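Local coordinates for putative uncharacterized protein PH1404 (Pyrococcus horikoshii, PDB 3AF6) that probably terminates transcription by cutting and degrading nascent single-stranded RNA as a zinc-dependent nuclease of the beta-CASP, metallo-beta-lactamase family, at residues Thr388-Ser393 against Ile615-Glu620; Gly196-Gly201 against Thr639-Asn644; Asp508-Asn513 against Val531-Gln536; Gly423-Ile428 against Ala516-Ser521. All coordinates share one frame; numbering follows the deposited sequence.

Contact 1: Thr388-Ser393 against Ile615-Glu620; sequences TLVMES and ITVHGE. With ZN (zinc ion), chain J.
The strands within Thr388-Ser393 and Ile615-Glu620 are parallel neighbours in a metallo-beta-lactamase sheet, joining its N-terminal and C-terminal parts where the second leads into the zinc site. The strand segments run 22° apart. Ile615 N donates to Leu389 O (2.8 Å), Met391 N to Ile615 O (2.9 Å) and Val617 N to Met391 O (2.9 Å), the register pairing Val390 with Ile615 and Met391 with Thr616. On the Val390 face, the CG1 methyl of Val390 meets CG2 of Val617 at 3.9 Å, the two side chains crossing at a slant. Thr388 CG2 touches the far methyl of Ile615, CD1, at 4.0 Å. On the Met391 face, helices 597-606 and 621-635 cover the sheet, and Thr616 OG1 bonds to the carbonyl of Cys624.

The regular pattern stops at Ser393, which grips two successive carbonyls. Its hydroxyl OG, anti to its own carbonyl carbon (chi1 -37°), gives a bond to Val617 O at 2.7 Å, while its N reaches His618 O from well above the carbonyl plane. Glu392 CB rests against His618 CB, beside the imidazole, and the Glu392 carboxylate is tied to Thr394, His594 and the backbone N of Phe368. Asp260, His261 and Asp367 share the metal with His618. The imidazole stands anti to the backbone N (chi1 -169°), which turns it toward the metal, and NE2 binds zinc at 2.5 Å.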
loop_
_atom_site.group_PDB
_atom_site.type_symbol
_atom_site.label_atom_id
_atom_site.label_comp_id
_atom_site.label_asym_id
_atom_site.label_seq_id
_atom_site.Cartn_x
_atom_site.Cartn_y
_atom_site.Cartn_z
ATOM N N THR A 388 -2.299 18.914 -13.781
ATOM C CA THR A 388 -1.279 19.060 -12.738
ATOM C C THR A 388 -0.672 17.736 -12.233
ATOM O O THR A 388 -1.390 16.809 -11.819
ATOM C CB THR A 388 -1.843 19.824 -11.503
ATOM O OG1 THR A 388 -2.382 21.082 -11.915
ATOM C CG2 THR A 388 -0.741 20.069 -10.467
ATOM N N LEU A 389 0.657 17.675 -12.239
ATOM C CA LEU A 389 1.365 16.492 -11.775
ATOM C C LEU A 389 2.219 16.767 -10.539
ATOM O O LEU A 389 3.115 17.607 -10.570
ATOM C CB LEU A 389 2.266 15.934 -12.879
ATOM C CG LEU A 389 3.056 14.693 -12.441
ATOM C CD1 LEU A 389 2.064 13.602 -12.078
ATOM C CD2 LEU A 389 3.999 14.214 -13.547
ATOM N N VAL A 390 1.937 16.058 -9.451
ATOM C CA VAL A 390 2.720 16.214 -8.221
ATOM C C VAL A 390 3.576 14.962 -8.221
ATOM O O VAL A 390 3.029 13.864 -8.186
ATOM C CB VAL A 390 1.822 16.210 -6.947
ATOM C CG1 VAL A 390 2.671 16.454 -5.717
ATOM C CG2 VAL A 390 0.728 17.262 -7.065
ATOM N N MET A 391 4.898 15.119 -8.269
ATOM C CA MET A 391 5.788 13.961 -8.321
ATOM C C MET A 391 6.877 13.946 -7.252
ATOM O O MET A 391 7.280 14.992 -6.753
ATOM C CB MET A 391 6.434 13.864 -9.715
ATOM C CG MET A 391 7.458 14.960 -10.025
ATOM S SD MET A 391 8.097 14.928 -11.735
ATOM C CE MET A 391 8.753 13.268 -11.848
ATOM N N GLU A 392 7.366 12.753 -6.913
ATOM C CA GLU A 392 8.409 12.622 -5.907
ATOM C C GLU A 392 9.778 13.070 -6.449
ATOM O O GLU A 392 9.964 13.189 -7.657
ATOM C CB GLU A 392 8.471 11.180 -5.396
ATOM C CG GLU A 392 8.962 10.162 -6.398
ATOM C CD GLU A 392 9.952 9.174 -5.785
ATOM O OE1 GLU A 392 11.036 9.617 -5.358
ATOM O OE2 GLU A 392 9.649 7.957 -5.732
ATOM N N SER A 393 10.729 13.326 -5.554
ATOM C CA SER A 393 12.055 13.782 -5.954
ATOM C C SER A 393 13.182 13.150 -5.141
ATOM O O SER A 393 14.259 13.733 -5.027
ATOM C CB SER A 393 12.160 15.303 -5.794
ATOM O OG SER A 393 10.946 15.951 -6.140
ATOM N N ILE A 615 4.623 19.808 -9.875
ATOM C CA ILE A 615 5.022 20.200 -8.533
ATOM C C ILE A 615 5.880 19.079 -7.960
ATOM O O ILE A 615 5.411 17.956 -7.768
ATOM C CB ILE A 615 3.774 20.439 -7.639
ATOM C CG1 ILE A 615 2.907 21.544 -8.259
ATOM C CG2 ILE A 615 4.192 20.833 -6.237
ATOM C CD1 ILE A 615 1.556 21.714 -7.593
ATOM N N THR A 616 7.150 19.381 -7.718
ATOM C CA THR A 616 8.067 18.396 -7.180
ATOM C C THR A 616 8.069 18.401 -5.654
ATOM O O THR A 616 8.163 19.453 -5.014
ATOM C CB THR A 616 9.485 18.651 -7.688
ATOM O OG1 THR A 616 9.891 19.965 -7.307
ATOM C CG2 THR A 616 9.528 18.532 -9.198
ATOM N N VAL A 617 7.978 17.205 -5.083
ATOM C CA VAL A 617 7.951 17.032 -3.640
ATOM C C VAL A 617 8.708 15.776 -3.242
ATOM O O VAL A 617 9.373 15.152 -4.067
ATOM C CB VAL A 617 6.497 16.885 -3.132
ATOM C CG1 VAL A 617 5.686 18.118 -3.497
ATOM C CG2 VAL A 617 5.862 15.626 -3.722
ATOM N N HIS A 618 8.602 15.424 -1.960
ATOM C CA HIS A 618 9.226 14.219 -1.411
ATOM C C HIS A 618 10.693 14.049 -1.824
ATOM O O HIS A 618 11.042 13.147 -2.576
ATOM C CB HIS A 618 8.402 13.004 -1.852
ATOM C CG HIS A 618 8.759 11.732 -1.149
ATOM N ND1 HIS A 618 9.969 11.096 -1.321
ATOM C CD2 HIS A 618 8.045 10.954 -0.300
ATOM C CE1 HIS A 618 9.987 9.982 -0.613
ATOM N NE2 HIS A 618 8.832 9.872 0.015
ATOM N N GLY A 619 11.541 14.931 -1.319
ATOM C CA GLY A 619 12.956 14.870 -1.622
ATOM C C GLY A 619 13.669 15.897 -0.767
ATOM O O GLY A 619 13.039 16.807 -0.255
ATOM N N GLU A 620 14.970 15.754 -0.571
ATOM C CA GLU A 620 15.684 16.755 0.201
ATOM C C GLU A 620 15.402 18.082 -0.503
ATOM O O GLU A 620 15.123 18.120 -1.708
ATOM C CB GLU A 620 17.180 16.449 0.224
ATOM C CG GLU A 620 17.501 15.163 0.964
ATOM C CD GLU A 620 18.968 14.769 0.874
ATOM O OE1 GLU A 620 19.277 13.599 1.197
ATOM O OE2 GLU A 620 19.807 15.619 0.483
HETATM ZN ZN ZN J . 8.089 7.648 0.887
#

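Contact 2: Gly196-Gly201 against Thr639-Asn644; sequences GFREVG and TRAPNN. With SO4 (sulfate ion), chain D.
Asn644 turns its side-chain amide into the bend formed by Gly196-Glu199 and is held there at both ends. OD1 accepts from the backbone N of Phe197 (2.8 Å), the donor tilted 24° from the carbonyl plane. ND2 donates to Glu199 OE2 (2.8 Å), meeting it from above the carboxylate plane, and also to O2 of a sulfate ion, probably from the crystallisation liquor, at 2.7 Å. The same Glu199 oxygen takes Gly196 N on its anti lone pair (2.7 Å) and pairs with Arg202 in a salt bridge, so OE2 alone takes three donors. A water spans the backbones, accepting from Arg198 N and donating to Pro642 O. The extended side chain of Arg198 runs across Pro642 and Asn643, and Ala641 O lies over one face of its guanidinium without a proper hydrogen-bond angle. The Phe197 ring lies near Pro642, though the modelled approach is too short to be trusted.

The contact thus ties an early loop of the metallo-beta-lactamase domain, between strands 189-193 and 204-209, to the chain leaving strand 638-640. Phe197 packs on Val617 and Pro642 on Ile615 of strand 613-617, Ala641 and Arg198 lie against helix 621-635, and Pro642 touches Ile648 of strand 647-649.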
loop_
_atom_site.group_PDB
_atom_site.type_symbol
_atom_site.label_atom_id
_atom_site.label_comp_id
_atom_site.label_asym_id
_atom_site.label_seq_id
_atom_site.Cartn_x
_atom_site.Cartn_y
_atom_site.Cartn_z
ATOM N N GLY A 196 6.041 16.500 3.756
ATOM C CA GLY A 196 6.550 15.801 2.596
ATOM C C GLY A 196 6.871 16.751 1.459
ATOM O O GLY A 196 7.165 16.321 0.344
ATOM N N PHE A 197 6.775 18.049 1.716
ATOM C CA PHE A 197 7.125 19.031 0.698
ATOM C C PHE A 197 8.526 19.466 1.092
ATOM O O PHE A 197 8.777 19.743 2.263
ATOM C CB PHE A 197 6.157 20.220 0.719
ATOM C CG PHE A 197 4.876 19.983 -0.045
ATOM C CD1 PHE A 197 4.310 18.709 -0.117
ATOM C CD2 PHE A 197 4.230 21.041 -0.686
ATOM C CE1 PHE A 197 3.115 18.488 -0.821
ATOM C CE2 PHE A 197 3.031 20.836 -1.395
ATOM C CZ PHE A 197 2.470 19.554 -1.463
ATOM N N ARG A 198 9.442 19.489 0.129
ATOM C CA ARG A 198 10.833 19.869 0.382
ATOM C C ARG A 198 11.496 19.019 1.467
ATOM O O ARG A 198 12.453 19.444 2.111
ATOM C CB ARG A 198 10.938 21.354 0.752
ATOM C CG ARG A 198 11.048 22.287 -0.451
ATOM C CD ARG A 198 11.319 23.730 -0.022
ATOM N NE ARG A 198 11.132 24.680 -1.116
ATOM C CZ ARG A 198 12.062 24.990 -2.017
ATOM N NH1 ARG A 198 13.269 24.429 -1.954
ATOM N NH2 ARG A 198 11.776 25.847 -2.995
ATOM N N GLU A 199 10.986 17.808 1.652
ATOM C CA GLU A 199 11.531 16.899 2.648
ATOM C C GLU A 199 11.076 15.481 2.303
ATOM O O GLU A 199 10.150 15.293 1.525
ATOM C CB GLU A 199 11.029 17.293 4.050
ATOM C CG GLU A 199 9.732 16.597 4.493
ATOM C CD GLU A 199 9.035 17.266 5.684
ATOM O OE1 GLU A 199 9.706 17.662 6.661
ATOM O OE2 GLU A 199 7.794 17.378 5.649
ATOM N N VAL A 200 11.758 14.487 2.858
ATOM C CA VAL A 200 11.376 13.094 2.662
ATOM C C VAL A 200 10.643 12.766 3.963
ATOM O O VAL A 200 11.058 13.204 5.039
ATOM C CB VAL A 200 12.620 12.179 2.543
ATOM C CG1 VAL A 200 12.216 10.732 2.713
ATOM C CG2 VAL A 200 13.295 12.373 1.189
ATOM N N GLY A 201 9.541 12.036 3.898
ATOM C CA GLY A 201 8.872 11.723 5.151
ATOM C C GLY A 201 7.607 12.491 5.483
ATOM O O GLY A 201 7.397 13.620 5.037
ATOM N N THR A 639 7.018 24.697 -13.338
ATOM C CA THR A 639 7.299 23.833 -12.211
ATOM C C THR A 639 7.452 24.576 -10.887
ATOM O O THR A 639 7.637 25.786 -10.848
ATOM C CB THR A 639 8.585 23.036 -12.473
ATOM O OG1 THR A 639 9.700 23.938 -12.529
ATOM C CG2 THR A 639 8.480 22.271 -13.810
ATOM N N ARG A 640 7.357 23.840 -9.788
ATOM C CA ARG A 640 7.543 24.441 -8.479
ATOM C C ARG A 640 7.794 23.404 -7.403
ATOM O O ARG A 640 7.217 22.314 -7.429
ATOM C CB ARG A 640 6.346 25.293 -8.077
ATOM C CG ARG A 640 6.667 26.144 -6.852
ATOM C CD ARG A 640 5.464 26.912 -6.376
ATOM N NE ARG A 640 4.822 27.607 -7.484
ATOM C CZ ARG A 640 3.782 28.414 -7.335
ATOM N NH1 ARG A 640 3.284 28.618 -6.123
ATOM N NH2 ARG A 640 3.243 29.008 -8.392
ATOM N N ALA A 641 8.669 23.758 -6.466
ATOM C CA ALA A 641 9.031 22.905 -5.340
ATOM C C ALA A 641 8.583 23.625 -4.061
ATOM O O ALA A 641 9.380 24.244 -3.352
ATOM C CB ALA A 641 10.532 22.674 -5.330
ATOM N N PRO A 642 7.288 23.536 -3.748
ATOM C CA PRO A 642 6.679 24.165 -2.579
ATOM C C PRO A 642 7.185 23.652 -1.240
ATOM O O PRO A 642 7.721 22.543 -1.148
ATOM C CB PRO A 642 5.201 23.869 -2.784
ATOM C CG PRO A 642 5.252 22.495 -3.342
ATOM C CD PRO A 642 6.344 22.598 -4.377
ATOM N N ASN A 643 7.010 24.478 -0.209
ATOM C CA ASN A 643 7.392 24.141 1.161
ATOM C C ASN A 643 6.124 23.676 1.865
ATOM O O ASN A 643 5.031 23.955 1.382
ATOM C CB ASN A 643 7.913 25.377 1.875
ATOM C CG ASN A 643 9.406 25.474 1.846
ATOM O OD1 ASN A 643 10.098 24.663 2.469
ATOM N ND2 ASN A 643 9.926 26.470 1.129
ATOM N N ASN A 644 6.245 22.962 2.983
ATOM C CA ASN A 644 5.032 22.560 3.691
ATOM C C ASN A 644 4.354 23.870 4.103
ATOM O O ASN A 644 5.036 24.858 4.365
ATOM C CB ASN A 644 5.338 21.737 4.956
ATOM C CG ASN A 644 5.997 20.392 4.652
ATOM O OD1 ASN A 644 5.646 19.714 3.687
ATOM N ND2 ASN A 644 6.940 19.995 5.494
HETATM S S SO4 D . 7.842 22.170 8.007
HETATM O O1 SO4 D . 7.888 22.787 9.348
HETATM O O2 SO4 D . 7.033 20.952 8.060
HETATM O O3 SO4 D . 7.252 23.115 7.056
HETATM O O4 SO4 D . 9.206 21.832 7.569
HETATM O O HOH W 1 8.347 20.077 -2.416
#

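Contact 3: Asp508-Asn513 against Val531-Gln536; sequences DIIDSN and VEYFKQ
Ile510 carries most of this helix-to-helix contact, set between Tyr533 and Gln536 and accounting for 106 Å² of the 243 Å² buried. Its CG1 rests at 3.9 Å from CD1 of the Tyr533 ring and nearly as close to CE1, approaching at a slant. The branch methyl CG2 leans instead on the aliphatic stem of Gln536, at 3.6 Å from its CB, the two side chains crossing at about a right angle. CG1 anti to the carbonyl carbon (chi1 -55°) and CG2 anti to the backbone N spread the branches: CG1 faces the ring, CG2 faces Gln536, and CD1 runs on past CG1 toward Gln536 and Glu532. The CA atoms of Ile510 and Tyr533 are 7.0 Å from each other.

Both helices, 503-511 and 529-537, belong to the beta-CASP domain and lie on the same face of its parallel sheet, one leading into strand 516-520 and the other following it. The tight part is Ile510 against Tyr533 and Gln536. On the sheet side Ile509 and Tyr533 are buried and both touch Val500, but they meet each other only loosely, Ile509 CD1 grazing Tyr533 OH at 4.4 Å. The hydroxyl of Tyr533 bonds to Asp459 of strand 456-459.

Outward the fit loosens. Asp511, next to Ile510 in the chain, is exposed. Glu532 stretches its fully extended chain along the edge of the contact until OE1 comes within 3.9 Å of Ile510 CD1, its other oxygen forming a weak, long ion pair with Arg506.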
loop_
_atom_site.group_PDB
_atom_site.type_symbol
_atom_site.label_atom_id
_atom_site.label_comp_id
_atom_site.label_asym_id
_atom_site.label_seq_id
_atom_site.Cartn_x
_atom_site.Cartn_y
_atom_site.Cartn_z
ATOM N N ASP A 508 21.057 -17.169 18.578
ATOM C CA ASP A 508 21.885 -18.269 18.099
ATOM C C ASP A 508 22.655 -17.827 16.857
ATOM O O ASP A 508 23.892 -17.831 16.843
ATOM C CB ASP A 508 21.012 -19.476 17.755
ATOM C CG ASP A 508 20.234 -19.985 18.947
ATOM O OD1 ASP A 508 19.443 -20.939 18.781
ATOM O OD2 ASP A 508 20.418 -19.431 20.051
ATOM N N ILE A 509 21.908 -17.440 15.822
ATOM C CA ILE A 509 22.480 -16.989 14.556
ATOM C C ILE A 509 23.657 -16.038 14.762
ATOM O O ILE A 509 24.706 -16.187 14.136
ATOM C CB ILE A 509 21.420 -16.268 13.685
ATOM C CG1 ILE A 509 20.216 -17.185 13.449
ATOM C CG2 ILE A 509 22.028 -15.872 12.350
ATOM C CD1 ILE A 509 19.105 -16.552 12.640
ATOM N N ILE A 510 23.475 -15.060 15.641
ATOM C CA ILE A 510 24.516 -14.079 15.925
ATOM C C ILE A 510 25.732 -14.757 16.538
ATOM O O ILE A 510 26.869 -14.516 16.121
ATOM C CB ILE A 510 24.001 -13.005 16.901
ATOM C CG1 ILE A 510 22.721 -12.379 16.339
ATOM C CG2 ILE A 510 25.067 -11.940 17.117
ATOM C CD1 ILE A 510 21.950 -11.533 17.332
ATOM N N ASP A 511 25.484 -15.613 17.527
ATOM C CA ASP A 511 26.557 -16.327 18.208
ATOM C C ASP A 511 27.227 -17.367 17.318
ATOM O O ASP A 511 28.451 -17.516 17.349
ATOM C CB ASP A 511 26.031 -17.004 19.478
ATOM C CG ASP A 511 25.574 -16.004 20.530
ATOM O OD1 ASP A 511 26.307 -15.023 20.788
ATOM O OD2 ASP A 511 24.483 -16.211 21.106
ATOM N N SER A 512 26.429 -18.082 16.527
ATOM C CA SER A 512 26.960 -19.110 15.635
ATOM C C SER A 512 28.148 -18.615 14.812
ATOM O O SER A 512 28.444 -17.423 14.777
ATOM C CB SER A 512 25.867 -19.614 14.694
ATOM O OG SER A 512 26.380 -20.602 13.816
ATOM N N ASN A 513 28.834 -19.543 14.157
ATOM C CA ASN A 513 29.982 -19.191 13.336
ATOM C C ASN A 513 29.764 -19.562 11.881
ATOM O O ASN A 513 30.656 -19.393 11.049
ATOM C CB ASN A 513 31.246 -19.866 13.866
ATOM C CG ASN A 513 32.068 -18.940 14.736
ATOM O OD1 ASN A 513 31.558 -18.344 15.690
ATOM N ND2 ASN A 513 33.352 -18.807 14.411
ATOM N N VAL A 531 18.541 -3.667 14.028
ATOM C CA VAL A 531 19.414 -2.952 14.949
ATOM C C VAL A 531 20.230 -3.875 15.860
ATOM O O VAL A 531 21.390 -3.595 16.162
ATOM C CB VAL A 531 18.600 -1.970 15.806
ATOM C CG1 VAL A 531 19.499 -1.274 16.805
ATOM C CG2 VAL A 531 17.930 -0.950 14.900
ATOM N N GLU A 532 19.633 -4.978 16.287
ATOM C CA GLU A 532 20.339 -5.908 17.153
ATOM C C GLU A 532 21.514 -6.512 16.403
ATOM O O GLU A 532 22.636 -6.526 16.911
ATOM C CB GLU A 532 19.401 -7.015 17.627
ATOM C CG GLU A 532 20.039 -7.970 18.618
ATOM C CD GLU A 532 19.043 -8.975 19.175
ATOM O OE1 GLU A 532 19.479 -9.928 19.870
ATOM O OE2 GLU A 532 17.823 -8.809 18.918
ATOM N N TYR A 533 21.250 -7.010 15.195
ATOM C CA TYR A 533 22.293 -7.596 14.357
ATOM C C TYR A 533 23.386 -6.560 14.193
ATOM O O TYR A 533 24.557 -6.846 14.434
ATOM C CB TYR A 533 21.745 -7.967 12.977
ATOM C CG TYR A 533 20.763 -9.113 12.976
ATOM C CD1 TYR A 533 21.173 -10.407 13.290
ATOM C CD2 TYR A 533 19.420 -8.903 12.674
ATOM C CE1 TYR A 533 20.267 -11.465 13.304
ATOM C CE2 TYR A 533 18.502 -9.953 12.688
ATOM C CZ TYR A 533 18.934 -11.229 13.004
ATOM O OH TYR A 533 18.032 -12.268 13.035
ATOM N N PHE A 534 23.000 -5.350 13.793
ATOM C CA PHE A 534 23.976 -4.282 13.601
ATOM C C PHE A 534 24.902 -4.161 14.801
ATOM O O PHE A 534 26.113 -4.367 14.682
ATOM C CB PHE A 534 23.295 -2.933 13.373
ATOM C CG PHE A 534 24.253 -1.770 13.385
ATOM C CD1 PHE A 534 25.183 -1.608 12.367
ATOM C CD2 PHE A 534 24.250 -0.860 14.441
ATOM C CE1 PHE A 534 26.104 -0.559 12.396
ATOM C CE2 PHE A 534 25.166 0.193 14.482
ATOM C CZ PHE A 534 26.097 0.343 13.454
ATOM N N LYS A 535 24.320 -3.820 15.950
ATOM C CA LYS A 535 25.069 -3.668 17.195
ATOM C C LYS A 535 26.054 -4.810 17.409
ATOM O O LYS A 535 27.234 -4.583 17.683
ATOM C CB LYS A 535 24.117 -3.636 18.396
ATOM C CG LYS A 535 23.360 -2.342 18.610
ATOM C CD LYS A 535 22.494 -2.451 19.859
ATOM C CE LYS A 535 21.803 -1.135 20.186
ATOM N NZ LYS A 535 20.957 -1.231 21.412
ATOM N N GLN A 536 25.562 -6.038 17.278
ATOM C CA GLN A 536 26.394 -7.202 17.506
ATOM C C GLN A 536 27.404 -7.572 16.433
ATOM O O GLN A 536 28.360 -8.291 16.718
ATOM C CB GLN A 536 25.516 -8.408 17.817
ATOM C CG GLN A 536 24.794 -8.282 19.143
ATOM C CD GLN A 536 24.367 -9.621 19.698
ATOM O OE1 GLN A 536 25.187 -10.527 19.853
ATOM N NE2 GLN A 536 23.080 -9.754 20.013
#

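Contact 4: Gly423-Ile428 against Ala516-Ser521; sequences GGKVLI and AIIIAS
Val426 and Ile428 exchange four backbone hydrogen bonds with Ala516, Ile518 and Ala520. Val426 N donates to Ala516 O (3.0 Å) and Ile518 N to Val426 O (2.8 Å), the latter nearly straight at 176°. Ile428 N donates to Ile518 O, and Ala520 N returns a more bent bond to Ile428 O at 3.1 Å. CA-H...O contacts fill in between them, among them Ile519 CA to Ile428 O.

These are two adjacent inner strands of the six-stranded parallel sheet of the beta-CASP domain, their segments 15° apart, with 544-547 beyond one and 456-459 beyond the other. The sheet has helices packed on both faces.

Apolar contacts divide by face. On the face of Val426 and Ile517, which helix 405-420 covers, the two side chains lie side by side. A second torsion of -60° folds CD1 of Ile517 back against Val426 CB (3.5 Å). Farther along this face Ile428 presents CD1 to Ile517 CG2 (4.2 Å) and CB to Ile519 CG1 (3.9 Å). The other face carries Leu427, whose CD1 slants across to CG2 of Ile518 at 3.9 Å; Tyr533 of helix 529-537 lies over both residues.

Of the polar side chains, Lys425 runs along the contact: its methylenes pass Ala516, then the chain leads away, and NZ makes a weak hydrogen bond to Ser512 O.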
loop_
_atom_site.group_PDB
_atom_site.type_symbol
_atom_site.label_atom_id
_atom_site.label_comp_id
_atom_site.label_asym_id
_atom_site.label_seq_id
_atom_site.Cartn_x
_atom_site.Cartn_y
_atom_site.Cartn_z
ATOM N N GLY A 423 34.924 -15.915 6.266
ATOM C CA GLY A 423 34.127 -16.391 7.383
ATOM C C GLY A 423 33.394 -15.289 8.115
ATOM O O GLY A 423 33.787 -14.900 9.213
ATOM N N GLY A 424 32.326 -14.784 7.505
ATOM C CA GLY A 424 31.558 -13.724 8.124
ATOM C C GLY A 424 30.083 -13.806 7.791
ATOM O O GLY A 424 29.594 -14.824 7.299
ATOM N N LYS A 425 29.367 -12.728 8.072
ATOM C CA LYS A 425 27.941 -12.675 7.790
ATOM C C LYS A 425 27.613 -11.380 7.067
ATOM O O LYS A 425 28.313 -10.370 7.210
ATOM C CB LYS A 425 27.146 -12.761 9.094
ATOM C CG LYS A 425 27.387 -14.046 9.851
ATOM C CD LYS A 425 26.632 -14.091 11.162
ATOM C CE LYS A 425 27.052 -15.321 11.944
ATOM N NZ LYS A 425 28.544 -15.385 12.021
ATOM N N VAL A 426 26.552 -11.411 6.274
ATOM C CA VAL A 426 26.150 -10.228 5.549
ATOM C C VAL A 426 24.807 -9.758 6.060
ATOM O O VAL A 426 23.815 -10.491 6.006
ATOM C CB VAL A 426 26.033 -10.496 4.055
ATOM C CG1 VAL A 426 25.698 -9.196 3.327
ATOM C CG2 VAL A 426 27.327 -11.087 3.537
ATOM N N LEU A 427 24.787 -8.536 6.575
ATOM C CA LEU A 427 23.556 -7.962 7.094
ATOM C C LEU A 427 22.937 -7.041 6.061
ATOM O O LEU A 427 23.566 -6.076 5.605
ATOM C CB LEU A 427 23.819 -7.173 8.383
ATOM C CG LEU A 427 22.584 -6.425 8.898
ATOM C CD1 LEU A 427 21.492 -7.429 9.238
ATOM C CD2 LEU A 427 22.951 -5.576 10.098
ATOM N N ILE A 428 21.701 -7.343 5.690
ATOM C CA ILE A 428 20.998 -6.524 4.715
ATOM C C ILE A 428 19.738 -5.947 5.341
ATOM O O ILE A 428 18.700 -6.613 5.427
ATOM C CB ILE A 428 20.630 -7.335 3.433
ATOM C CG1 ILE A 428 21.910 -7.777 2.708
ATOM C CG2 ILE A 428 19.785 -6.481 2.490
ATOM C CD1 ILE A 428 21.661 -8.577 1.440
ATOM N N ALA A 516 26.295 -16.502 7.037
ATOM C CA ALA A 516 24.920 -16.479 6.557
ATOM C C ALA A 516 24.517 -15.088 6.112
ATOM O O ALA A 516 25.190 -14.101 6.418
ATOM C CB ALA A 516 23.970 -16.971 7.651
ATOM N N ILE A 517 23.423 -15.022 5.369
ATOM C CA ILE A 517 22.904 -13.752 4.901
ATOM C C ILE A 517 21.701 -13.424 5.775
ATOM O O ILE A 517 20.796 -14.256 5.936
ATOM C CB ILE A 517 22.442 -13.827 3.433
ATOM C CG1 ILE A 517 23.595 -14.281 2.540
ATOM C CG2 ILE A 517 21.942 -12.459 2.984
ATOM C CD1 ILE A 517 24.787 -13.362 2.589
ATOM N N ILE A 518 21.701 -12.218 6.343
ATOM C CA ILE A 518 20.612 -11.776 7.203
ATOM C C ILE A 518 19.913 -10.558 6.611
ATOM O O ILE A 518 20.528 -9.513 6.389
ATOM C CB ILE A 518 21.130 -11.401 8.616
ATOM C CG1 ILE A 518 21.911 -12.573 9.212
ATOM C CG2 ILE A 518 19.963 -11.041 9.530
ATOM C CD1 ILE A 518 22.743 -12.196 10.419
ATOM N N ILE A 519 18.625 -10.704 6.340
ATOM C CA ILE A 519 17.841 -9.599 5.805
ATOM C C ILE A 519 16.790 -9.321 6.870
ATOM O O ILE A 519 16.025 -10.217 7.245
ATOM C CB ILE A 519 17.145 -9.968 4.470
ATOM C CG1 ILE A 519 18.185 -10.416 3.443
ATOM C CG2 ILE A 519 16.383 -8.765 3.944
ATOM C CD1 ILE A 519 17.621 -10.618 2.039
ATOM N N ALA A 520 16.762 -8.087 7.367
ATOM C CA ALA A 520 15.817 -7.738 8.418
ATOM C C ALA A 520 15.448 -6.264 8.493
ATOM O O ALA A 520 16.234 -5.379 8.140
ATOM C CB ALA A 520 16.370 -8.190 9.767
ATOM N N SER A 521 14.236 -6.018 8.970
ATOM C CA SER A 521 13.721 -4.669 9.140
ATOM C C SER A 521 14.207 -4.143 10.498
ATOM O O SER A 521 14.527 -4.940 11.379
ATOM C CB SER A 521 12.197 -4.711 9.097
ATOM O OG SER A 521 11.712 -5.769 9.908
#

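From the N terminus, residues 196-201 come first and wait until 639-644 to close contact 2, the longest loop. Within it, 388-393 opens contact 1, which 615-620 closes; the two meet where strands 613-617 and 638-640 adjoin and where His618 N probably bonds to Gly196 O. Between the halves of contact 1 the chain makes the beta-CASP domain. There 423-428 opens contact 4 and 508-513 opens contact 3, then 516-521 and 531-536 complete them in the same order, so these two cross. They touch, helices 503-511 and 529-537 packing on the sheet that contact 4 helps build. The pairs are remote: the centres of contacts 1 and 4 are about 34 Å apart.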